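Local coordinates for putative sugar binding protein (PDB 6GT9) that binds galactose in the cleft between two lobes, and probably glucose too, and probably serves as the sugar-binding component of a three-component sensing system for galactan utilization, at residues 264-269 with 296-301. Sequence-based numbering, arbitrary orientation.
Sequences TVVQEP and ETKVIR. With GAL (beta-D-galactopyranose), chain E.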
# COMPACT_ATOMS: atom_id res chain seq x y z
N THR A 264 -12.84 -4.08 4.61
CA THR A 264 -11.48 -3.63 4.33
C THR A 264 -10.79 -4.63 3.40
O THR A 264 -11.10 -5.82 3.40
CB THR A 264 -10.68 -3.39 5.63
OG1 THR A 264 -9.52 -2.60 5.33
CG2 THR A 264 -10.26 -4.69 6.28
N VAL A 265 -9.86 -4.11 2.60
CA VAL A 265 -9.15 -4.91 1.61
C VAL A 265 -7.89 -5.49 2.24
O VAL A 265 -7.04 -4.75 2.76
CB VAL A 265 -8.81 -4.08 0.36
CG1 VAL A 265 -8.12 -4.96 -0.68
CG2 VAL A 265 -10.09 -3.45 -0.21
N VAL A 266 -7.75 -6.81 2.17
CA VAL A 266 -6.62 -7.49 2.81
C VAL A 266 -5.40 -7.39 1.91
O VAL A 266 -5.50 -7.52 0.69
CB VAL A 266 -6.97 -8.95 3.11
CG1 VAL A 266 -5.78 -9.66 3.75
CG2 VAL A 266 -8.20 -9.03 4.02
N GLN A 267 -4.24 -7.16 2.52
CA GLN A 267 -2.97 -7.37 1.84
C GLN A 267 -2.13 -8.30 2.70
O GLN A 267 -2.49 -8.63 3.83
CB GLN A 267 -2.22 -6.05 1.57
CG GLN A 267 -2.91 -5.07 0.63
CD GLN A 267 -1.98 -3.95 0.21
OE1 GLN A 267 -1.33 -4.03 -0.84
NE2 GLN A 267 -1.86 -2.92 1.04
N GLU A 268 -0.96 -8.70 2.18
CA GLU A 268 -0.06 -9.58 2.91
C GLU A 268 1.31 -8.92 3.04
O GLU A 268 2.28 -9.35 2.40
CB GLU A 268 0.07 -10.94 2.21
CG GLU A 268 -1.25 -11.65 1.94
CD GLU A 268 -2.02 -12.02 3.21
OE1 GLU A 268 -1.45 -11.95 4.32
OE2 GLU A 268 -3.21 -12.39 3.08
N PRO A 269 1.42 -7.88 3.88
CA PRO A 269 2.71 -7.17 3.98
C PRO A 269 3.87 -8.04 4.45
O PRO A 269 4.97 -7.96 3.88
CB PRO A 269 2.42 -6.03 4.98
CG PRO A 269 1.09 -6.40 5.64
CD PRO A 269 0.36 -7.18 4.63
N GLU A 296 -1.94 -12.42 -1.86
CA GLU A 296 -3.40 -12.49 -1.75
C GLU A 296 -4.02 -11.12 -1.46
O GLU A 296 -3.49 -10.34 -0.67
CB GLU A 296 -3.76 -13.47 -0.63
CG GLU A 296 -5.21 -13.46 -0.17
CD GLU A 296 -6.09 -14.33 -1.06
OE1 GLU A 296 -5.82 -14.40 -2.28
OE2 GLU A 296 -7.05 -14.95 -0.54
N THR A 297 -5.16 -10.84 -2.10
CA THR A 297 -6.00 -9.70 -1.73
C THR A 297 -7.46 -10.12 -1.84
O THR A 297 -7.82 -10.96 -2.68
CB THR A 297 -5.72 -8.43 -2.60
OG1 THR A 297 -6.42 -7.29 -2.05
CG2 THR A 297 -6.16 -8.63 -4.04
N LYS A 298 -8.28 -9.58 -0.95
CA LYS A 298 -9.70 -9.92 -0.86
C LYS A 298 -10.36 -8.95 0.10
O LYS A 298 -9.71 -8.45 1.02
CB LYS A 298 -9.91 -11.35 -0.36
CG LYS A 298 -9.32 -11.60 1.02
CD LYS A 298 -9.90 -12.85 1.67
CE LYS A 298 -8.83 -13.61 2.44
NZ LYS A 298 -9.39 -14.69 3.32
N VAL A 299 -11.64 -8.71 -0.09
CA VAL A 299 -12.40 -7.88 0.84
C VAL A 299 -12.90 -8.77 1.97
O VAL A 299 -13.41 -9.86 1.73
CB VAL A 299 -13.56 -7.17 0.12
CG1 VAL A 299 -14.36 -6.31 1.11
CG2 VAL A 299 -13.01 -6.30 -1.00
N ILE A 300 -12.71 -8.31 3.20
CA ILE A 300 -13.27 -8.99 4.36
C ILE A 300 -14.21 -8.03 5.06
O ILE A 300 -14.10 -6.80 4.95
CB ILE A 300 -12.19 -9.49 5.33
CG1 ILE A 300 -11.36 -8.32 5.85
CG2 ILE A 300 -11.32 -10.55 4.65
CD1 ILE A 300 -11.12 -8.33 7.34
N ARG A 301 -15.16 -8.61 5.79
CA ARG A 301 -16.13 -7.87 6.59
C ARG A 301 -16.10 -8.45 8.00
O ARG A 301 -15.34 -9.38 8.29
CB ARG A 301 -17.53 -7.95 5.96
CG ARG A 301 -17.60 -7.38 4.55
CD ARG A 301 -18.88 -7.77 3.83
NE ARG A 301 -19.02 -7.10 2.53
CZ ARG A 301 -18.55 -7.59 1.38
NH1 ARG A 301 -17.90 -8.75 1.38
NH2 ARG A 301 -18.72 -6.92 0.25
C1 GAL E . -0.82 0.50 2.37
C2 GAL E . 0.16 0.54 1.22
C3 GAL E . 1.57 0.95 1.68
C4 GAL E . 1.51 2.28 2.41
C5 GAL E . 0.46 2.24 3.51
C6 GAL E . 0.23 3.61 4.16
O1 GAL E . -2.10 0.15 1.90
O2 GAL E . 0.26 -0.74 0.58
O3 GAL E . 2.39 1.16 0.57
O4 GAL E . 1.20 3.34 1.50
O5 GAL E . -0.86 1.79 3.03
O6 GAL E . -0.44 3.48 5.39
O HOH W 1 -1.25 -8.69 -0.73
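The carbonyl oxygen of Val266 is held by the side chain of Thr297, whose OG1 donates a hydrogen bond of 2.9 Å to Val266 O, nearly in line with the C=O bond. The same oxygen also receives a CA-H...O contact from Thr297 CA. The first torsion of Thr297 (chi1 -171°) sets OG1 anti to the backbone N, where it faces Val266 O and also lies 3.2 Å from Val265 CG1. An alanine here would remove this hydroxyl and would probably leave Val266 O without its hydrogen-bond donor, so that the backbone just before Gln267 is less firmly held. One step on, a water bridges the two segments, accepting from Glu268 N and donating to Glu296 O.

Further along, the backbones pair directly. Val266 N reaches Lys298 O at 2.8 Å, and Thr264 and Ile300 exchange two bonds as an antiparallel hydrogen-bonded pair. Val265 and Val299 form the non-hydrogen-bonded pair between, their CG2 methyls 4.2 Å apart on the face covered by helix 135-149. On the other face, Val266 CG2 meets Ile300 CG2 at 3.5 Å, the two side chains crossing at about a right angle, while Thr264 CG2 lies alongside Ile300 CG1.

The side chain of Gln267 leaves its backbone on the side away from 296-301, and its NE2 donates to galactose O2 over 3.1 Å in a nearly straight bond. Asp247 OD1 is a second partner of NE2, and OE1 is hydrogen-bonded to Thr133 OG1; together these bonds help fix the rotation of the amide. Strand 298-301 thus closes one edge of a mixed sheet as its antiparallel member, and strand 263-266 delivers Gln267 from its C-terminal end into the interlobe sugar site, an arrangement characteristic of sugar-binding proteins of the periplasmic-binding-protein fold.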